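Local coordinates for DNA-binding protein Sso10a-2 (Sulfolobus solfataricus, PDB 4HW0) that binds DNA, probably as a dimer of winged-helix subunits, and may take part in compacting and organising the chromatin of this archaeon, at residues 16-21 against 46-51; 28-31 against 35-38. All coordinates share one frame; numbering follows the deposited sequence.

In the fold
Both contacts lie in the winged helix-turn-helix domain, their centres about 12 Å apart. Contact 2 is the turn between helices 27-34 and 38-50, the helix-turn-helix pair; contact 1 sets the end of helix 38-50 against helix 10-18, and so brackets contact 2 along the chain. Ile-17 of contact 1 joins them: its CD1 lies 3.8 Å from CD1 of Ile-36 in contact 2. Ile-17 CG1 also meets Val-30 CG1 at 4.1 Å, and Cys-21 SG packs 4.0 Å from Val-30 CG2. The three helices thus share one apolar centre. At the surface, Arg-29 NE probably donates a hydrogen bond to Asn-20 O, at 2.9 Å. By family analogy, helix 38-50 would be the DNA-recognition helix.

Contact 1 of 2, residues 16-21 against 46-51; sequences DILRNC and DQLVKV
Leu-48 reaches from helix 38-50 into the angle between Ile-17 and Leu-18, two consecutive residues near the end of helix 10-18. Its CB points toward the other helix, and CG is anti to the carbonyl carbon (chi1 -74°). An extended second torsion (171°) then carries CD1 forward, so that this one methyl does most of the touching. CD1 meets Ile-17 CG2 at 3.8 Å and Ile-17 CB at 4.1 Å, and on another side approaches Leu-18 CD2 at 4.3 Å. The second branch, Leu-48 CD2, comes alongside Leu-18, 4.4 Å from Leu-18 CD1. Ile-17 presents its short branch because CG2 stands anti to the backbone N; its longer arm runs toward Val-30 and Ile-36, and the side chain also touches Tyr-44 and Leu-45. The Ile-17 and Leu-48 side chains cross obliquely, and the alpha carbons of Leu-18 and Leu-48 remain 8.9 Å apart. Leu-74 of helix 69-98 and Leu-54 of strand 54-59 each touch both Leu-18 and Leu-48, closing the cluster from the long helix and the wing.

Polar groups gather on the outer side of segment 16-21. Arg-19 NE meets Asp-16 OD1 at 2.9 Å along a nearly straight bond (172°), received on the oxygen's anti lone pair, while Arg-8 binds the other carboxylate oxygen. Asn-20 ND2 donates to Asp-16 O at 2.7 Å and lies over the centre of one face of the Arg-19 guanidinium. Beyond it Cys-21 is fixed by its disulfide to Cys-25.

No hydrogen bond or salt bridge crosses between the helices. With all three touching residues buried and only 122 Å² of surface shared, the contact is a small piece of a larger hydrophobic core, and between these two segments it rests on apolar packing.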
ATOM      1  N   ASP A  16       5.257  -5.678  16.580  1.00 27.79           N
ATOM      2  CA  ASP A  16       6.534  -6.043  17.228  1.00 30.74           C
ATOM      3  C   ASP A  16       6.413  -6.280  18.733  1.00 28.77           C
ATOM      4  O   ASP A  16       7.027  -7.146  19.272  1.00 28.83           O
ATOM      5  CB  ASP A  16       7.598  -5.005  16.913  1.00 33.61           C
ATOM      6  CG  ASP A  16       8.108  -5.120  15.455  1.00 37.72           C
ATOM      7  OD1 ASP A  16       8.138  -6.259  14.939  1.00 38.46           O
ATOM      8  OD2 ASP A  16       8.445  -4.086  14.846  1.00 36.70           O
ATOM      9  N   ILE A  17       5.507  -5.567  19.389  1.00 26.98           N
ATOM     10  CA  ILE A  17       5.170  -5.944  20.758  1.00 25.79           C
ATOM     11  C   ILE A  17       4.460  -7.293  20.877  1.00 26.13           C
ATOM     12  O   ILE A  17       4.825  -8.163  21.688  1.00 25.98           O
ATOM     13  CB  ILE A  17       4.311  -4.850  21.411  1.00 25.47           C
ATOM     14  CG1 ILE A  17       5.125  -3.579  21.514  1.00 25.90           C
ATOM     15  CG2 ILE A  17       3.831  -5.265  22.786  1.00 25.70           C
ATOM     16  CD1 ILE A  17       4.383  -2.318  21.847  1.00 26.76           C
ATOM     17  N   LEU A  18       3.370  -7.426  20.159  1.00 25.41           N
ATOM     18  CA  LEU A  18       2.548  -8.587  20.267  1.00 27.06           C
ATOM     19  C   LEU A  18       3.257  -9.894  19.976  1.00 26.02           C
ATOM     20  O   LEU A  18       2.955 -10.930  20.599  1.00 27.85           O
ATOM     21  CB  LEU A  18       1.353  -8.482  19.337  1.00 26.20           C
ATOM     22  CG  LEU A  18       0.340  -7.419  19.817  1.00 26.78           C
ATOM     23  CD1 LEU A  18      -0.578  -7.098  18.684  1.00 25.92           C
ATOM     24  CD2 LEU A  18      -0.409  -7.819  21.063  1.00 28.01           C
ATOM     25  N   ARG A  19       4.146  -9.864  19.005  1.00 28.13           N
ATOM     26  CA  ARG A  19       4.796 -11.113  18.612  1.00 31.13           C
ATOM     27  C   ARG A  19       5.808 -11.476  19.651  1.00 31.85           C
ATOM     28  O   ARG A  19       6.351 -12.566  19.610  1.00 29.43           O
ATOM     29  CB  ARG A  19       5.373 -10.986  17.200  1.00 35.71           C
ATOM     30  CG  ARG A  19       6.593 -10.111  17.116  1.00 39.50           C
ATOM     31  CD  ARG A  19       7.099  -9.907  15.678  1.00 44.30           C
ATOM     32  NE  ARG A  19       8.268  -9.024  15.710  1.00 45.91           N
ATOM     33  CZ  ARG A  19       9.463  -9.416  16.160  1.00 56.42           C
ATOM     34  NH1 ARG A  19       9.662 -10.670  16.598  1.00 56.93           N
ATOM     35  NH2 ARG A  19      10.482  -8.556  16.190  1.00 60.07           N
ATOM     36  N   ASN A  20       6.082 -10.577  20.594  1.00 29.90           N
ATOM     37  CA  ASN A  20       6.973 -10.908  21.735  1.00 30.81           C
ATOM     38  C   ASN A  20       6.246 -11.189  23.054  1.00 32.63           C
ATOM     39  O   ASN A  20       6.891 -11.384  24.091  1.00 32.02           O
ATOM     40  CB  ASN A  20       7.965  -9.769  21.886  1.00 32.30           C
ATOM     41  CG  ASN A  20       9.040  -9.830  20.820  1.00 35.21           C
ATOM     42  OD1 ASN A  20       9.878 -10.719  20.871  1.00 35.31           O
ATOM     43  ND2 ASN A  20       9.035  -8.880  19.866  1.00 34.63           N
ATOM     44  N   CYS A  21       4.899 -11.244  23.001  1.00 30.99           N
ATOM     45  CA  CYS A  21       4.042 -11.390  24.178  1.00 34.24           C
ATOM     46  C   CYS A  21       3.202 -12.601  24.147  1.00 38.73           C
ATOM     47  O   CYS A  21       2.120 -12.599  24.719  1.00 39.02           O
ATOM     48  CB  CYS A  21       3.040 -10.230  24.381  1.00 33.50           C
ATOM     49  SG  CYS A  21       3.937  -8.719  24.730  0.62 33.22           S
ATOM     50  N   ASP A  46      -0.232   0.409  27.003  1.00 25.86           N
ATOM     51  CA  ASP A  46      -1.487   0.895  27.526  1.00 28.10           C
ATOM     52  C   ASP A  46      -2.623   0.889  26.493  1.00 26.13           C
ATOM     53  O   ASP A  46      -3.729   0.444  26.779  1.00 27.95           O
ATOM     54  CB  ASP A  46      -1.366   2.271  28.119  1.00 31.02           C
ATOM     55  CG  ASP A  46      -2.718   2.655  28.826  1.00 35.25           C
ATOM     56  OD1 ASP A  46      -3.164   1.922  29.780  1.00 36.38           O
ATOM     57  OD2 ASP A  46      -3.375   3.574  28.345  1.00 41.07           O
ATOM     58  N   GLN A  47      -2.296   1.293  25.282  1.00 25.48           N
ATOM     59  CA  GLN A  47      -3.181   1.181  24.155  1.00 25.38           C
ATOM     60  C   GLN A  47      -3.644  -0.251  23.864  1.00 24.61           C
ATOM     61  O   GLN A  47      -4.842  -0.499  23.679  1.00 23.88           O
ATOM     62  CB  GLN A  47      -2.606   1.818  22.931  1.00 25.66           C
ATOM     63  CG  GLN A  47      -2.469   3.347  23.072  1.00 27.17           C
ATOM     64  CD  GLN A  47      -2.176   3.971  21.746  1.00 30.71           C
ATOM     65  OE1 GLN A  47      -1.630   3.290  20.844  1.00 36.90           O
ATOM     66  NE2 GLN A  47      -2.385   5.282  21.633  1.00 33.06           N
ATOM     67  N   LEU A  48      -2.723  -1.186  23.892  1.00 23.00           N
ATOM     68  CA  LEU A  48      -3.041  -2.604  23.639  1.00 22.31           C
ATOM     69  C   LEU A  48      -3.912  -3.190  24.717  1.00 23.23           C
ATOM     70  O   LEU A  48      -4.796  -4.020  24.436  1.00 23.03           O
ATOM     71  CB  LEU A  48      -1.708  -3.394  23.513  1.00 22.32           C
ATOM     72  CG  LEU A  48      -1.003  -3.117  22.207  1.00 22.13           C
ATOM     73  CD1 LEU A  48       0.401  -3.696  22.132  1.00 23.29           C
ATOM     74  CD2 LEU A  48      -1.801  -3.609  20.990  1.00 22.09           C
ATOM     75  N   VAL A  49      -3.686  -2.797  25.969  1.00 24.27           N
ATOM     76  CA  VAL A  49      -4.627  -3.204  27.073  1.00 24.48           C
ATOM     77  C   VAL A  49      -5.981  -2.592  26.838  1.00 26.79           C
ATOM     78  O   VAL A  49      -7.033  -3.298  26.905  1.00 27.11           O
ATOM     79  CB  VAL A  49      -4.068  -2.814  28.465  1.00 24.26           C
ATOM     80  CG1 VAL A  49      -5.088  -3.075  29.545  1.00 26.55           C
ATOM     81  CG2 VAL A  49      -2.728  -3.550  28.763  1.00 24.23           C
ATOM     82  N   LYS A  50      -6.000  -1.326  26.456  1.00 27.85           N
ATOM     83  CA  LYS A  50      -7.290  -0.643  26.228  1.00 29.83           C
ATOM     84  C   LYS A  50      -8.086  -1.265  25.137  1.00 31.20           C
ATOM     85  O   LYS A  50      -9.328  -1.363  25.260  1.00 31.79           O
ATOM     86  CB  LYS A  50      -7.075   0.798  25.855  1.00 33.52           C
ATOM     87  CG  LYS A  50      -6.553   1.695  26.956  1.00 40.04           C
ATOM     88  CD  LYS A  50      -7.504   1.773  28.103  1.00 46.43           C
ATOM     89  CE  LYS A  50      -7.217   3.053  28.883  1.00 54.00           C
ATOM     90  NZ  LYS A  50      -6.153   2.857  29.910  1.00 56.98           N
ATOM     91  N   VAL A  51      -7.469  -1.646  24.035  1.00 27.64           N
ATOM     92  CA  VAL A  51      -8.250  -2.255  22.952  1.00 28.19           C
ATOM     93  C   VAL A  51      -8.439  -3.783  23.130  1.00 28.71           C
ATOM     94  O   VAL A  51      -8.879  -4.426  22.230  1.00 28.97           O
ATOM     95  CB  VAL A  51      -7.649  -1.970  21.583  1.00 27.84           C
ATOM     96  CG1 VAL A  51      -7.551  -0.490  21.373  1.00 29.31           C
ATOM     97  CG2 VAL A  51      -6.229  -2.614  21.429  1.00 26.35           C
TER

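Contact 2 of 2, residues 28-31 against 35-38; sequences TRVI and GINY
The carbonyl oxygen of Ile-31 receives two backbone N-H groups. Ile-36 N binds it at 3.1 Å, its N-H aimed at a carbonyl lone pair, within the plane of the C=O group (N-H...O 151°); Gly-35 N is nearer, at 2.9 Å, but bent to 118° and therefore weak. The 6→1 bond from Ile-36 N, together with the positive phi of Gly-35, fits a Schellman-type end to helix 27-34. The chain then folds back, bringing Ile-36 O within 3.2 Å of Ile-31 CG2, which is set there by standing anti to the backbone N (chi1 -76° for CG1).

The longer branch of Ile-31 runs on to Tyr-38: CD1 lies at the ring's edge near its plane, 4.0 Å from Tyr-38 CD1 and equally close to Tyr-38 CB. Were Ile-31 replaced by an alanine, the edge of the Tyr-38 ring would probably lose its aliphatic neighbour and a gap would be likely to open beside Ile-36 O. On the inner side, Val-30 CG1 meets Ile-36 CD1 at 4.2 Å.

Asn-37 is the N-cap of helix 38-50, its OD1 accepting from Val-40 N. Val-30 and Ile-36 both pack on Ala-41 of helix 38-50 and Ile-17 of helix 10-18.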
ATOM      1  N   THR A  28      10.886  -5.949  29.967  1.00 35.48           N
ATOM      2  CA  THR A  28      12.147  -6.274  29.364  1.00 38.49           C
ATOM      3  C   THR A  28      11.942  -6.916  28.000  1.00 37.27           C
ATOM      4  O   THR A  28      12.536  -6.517  26.990  1.00 36.18           O
ATOM      5  CB  THR A  28      13.003  -7.210  30.261  1.00 41.69           C
ATOM      6  OG1 THR A  28      13.200  -6.551  31.506  1.00 46.19           O
ATOM      7  CG2 THR A  28      14.372  -7.540  29.598  1.00 44.88           C
ATOM      8  N   ARG A  29      11.066  -7.895  27.965  1.00 34.79           N
ATOM      9  CA  ARG A  29      10.782  -8.581  26.745  1.00 34.29           C
ATOM     10  C   ARG A  29      10.175  -7.637  25.739  1.00 32.66           C
ATOM     11  O   ARG A  29      10.481  -7.713  24.549  1.00 30.85           O
ATOM     12  CB  ARG A  29       9.806  -9.682  27.078  1.00 37.10           C
ATOM     13  CG  ARG A  29      10.078 -10.990  26.465  1.00 40.49           C
ATOM     14  CD  ARG A  29       9.419 -12.144  27.144  1.00 42.52           C
ATOM     15  NE  ARG A  29       8.529 -12.727  26.137  1.00 47.58           N
ATOM     16  CZ  ARG A  29       8.173 -14.011  26.057  1.00 50.73           C
ATOM     17  NH1 ARG A  29       8.602 -14.872  26.981  1.00 46.69           N
ATOM     18  NH2 ARG A  29       7.327 -14.412  25.068  1.00 51.72           N
ATOM     19  N   VAL A  30       9.302  -6.709  26.206  1.00 28.92           N
ATOM     20  CA  VAL A  30       8.724  -5.755  25.316  1.00 27.65           C
ATOM     21  C   VAL A  30       9.742  -4.747  24.783  1.00 27.40           C
ATOM     22  O   VAL A  30       9.803  -4.528  23.593  1.00 28.95           O
ATOM     23  CB  VAL A  30       7.546  -4.995  25.967  1.00 27.21           C
ATOM     24  CG1 VAL A  30       7.134  -3.860  25.053  1.00 26.12           C
ATOM     25  CG2 VAL A  30       6.443  -5.975  26.234  1.00 26.90           C
ATOM     26  N   ILE A  31      10.548  -4.141  25.634  1.00 27.84           N
ATOM     27  CA  ILE A  31      11.529  -3.134  25.202  1.00 28.03           C
ATOM     28  C   ILE A  31      12.551  -3.741  24.216  1.00 28.09           C
ATOM     29  O   ILE A  31      12.815  -3.201  23.141  1.00 27.24           O
ATOM     30  CB  ILE A  31      12.267  -2.522  26.426  1.00 29.56           C
ATOM     31  CG1 ILE A  31      11.350  -1.516  27.137  1.00 29.99           C
ATOM     32  CG2 ILE A  31      13.559  -1.851  26.068  1.00 30.89           C
ATOM     33  CD1 ILE A  31      11.847  -1.132  28.520  1.00 31.03           C
ATOM     34  N   GLY A  35      12.255  -3.505  20.334  1.00 29.30           N
ATOM     35  CA  GLY A  35      13.221  -2.485  19.984  1.00 31.12           C
ATOM     36  C   GLY A  35      12.660  -1.081  20.151  1.00 31.16           C
ATOM     37  O   GLY A  35      12.831  -0.252  19.288  1.00 29.46           O
ATOM     38  N   ILE A  36      12.042  -0.840  21.293  1.00 30.31           N
ATOM     39  CA  ILE A  36      11.485   0.462  21.658  1.00 31.01           C
ATOM     40  C   ILE A  36      11.834   0.838  23.089  1.00 32.90           C
ATOM     41  O   ILE A  36      12.009  -0.056  23.938  1.00 35.61           O
ATOM     42  CB  ILE A  36       9.929   0.466  21.554  1.00 27.66           C
ATOM     43  CG1 ILE A  36       9.278  -0.555  22.490  1.00 27.02           C
ATOM     44  CG2 ILE A  36       9.491   0.245  20.130  1.00 27.71           C
ATOM     45  CD1 ILE A  36       7.785  -0.717  22.309  1.00 25.44           C
ATOM     46  N   ASN A  37      11.928   2.146  23.361  1.00 32.22           N
ATOM     47  CA  ASN A  37      12.300   2.588  24.662  1.00 31.95           C
ATOM     48  C   ASN A  37      11.132   2.503  25.642  1.00 32.01           C
ATOM     49  O   ASN A  37      10.010   2.214  25.264  1.00 29.82           O
ATOM     50  CB  ASN A  37      12.966   3.973  24.609  1.00 33.24           C
ATOM     51  CG  ASN A  37      12.008   5.066  24.275  1.00 32.30           C
ATOM     52  OD1 ASN A  37      10.924   5.157  24.866  1.00 32.06           O
ATOM     53  ND2 ASN A  37      12.414   5.948  23.362  1.00 32.32           N
ATOM     54  N   TYR A  38      11.421   2.721  26.895  1.00 32.44           N
ATOM     55  CA  TYR A  38      10.445   2.550  27.959  1.00 34.65           C
ATOM     56  C   TYR A  38       9.220   3.480  27.813  1.00 34.08           C
ATOM     57  O   TYR A  38       8.086   3.062  28.089  1.00 30.01           O
ATOM     58  CB  TYR A  38      11.116   2.751  29.311  1.00 39.20           C
ATOM     59  CG  TYR A  38      10.186   2.610  30.476  1.00 43.66           C
ATOM     60  CD1 TYR A  38       9.919   1.374  31.019  1.00 49.80           C
ATOM     61  CD2 TYR A  38       9.562   3.719  31.021  1.00 46.27           C
ATOM     62  CE1 TYR A  38       9.040   1.236  32.084  1.00 52.50           C
ATOM     63  CE2 TYR A  38       8.688   3.605  32.082  1.00 49.84           C
ATOM     64  CZ  TYR A  38       8.426   2.362  32.614  1.00 52.95           C
ATOM     65  OH  TYR A  38       7.517   2.258  33.645  1.00 53.12           O
TER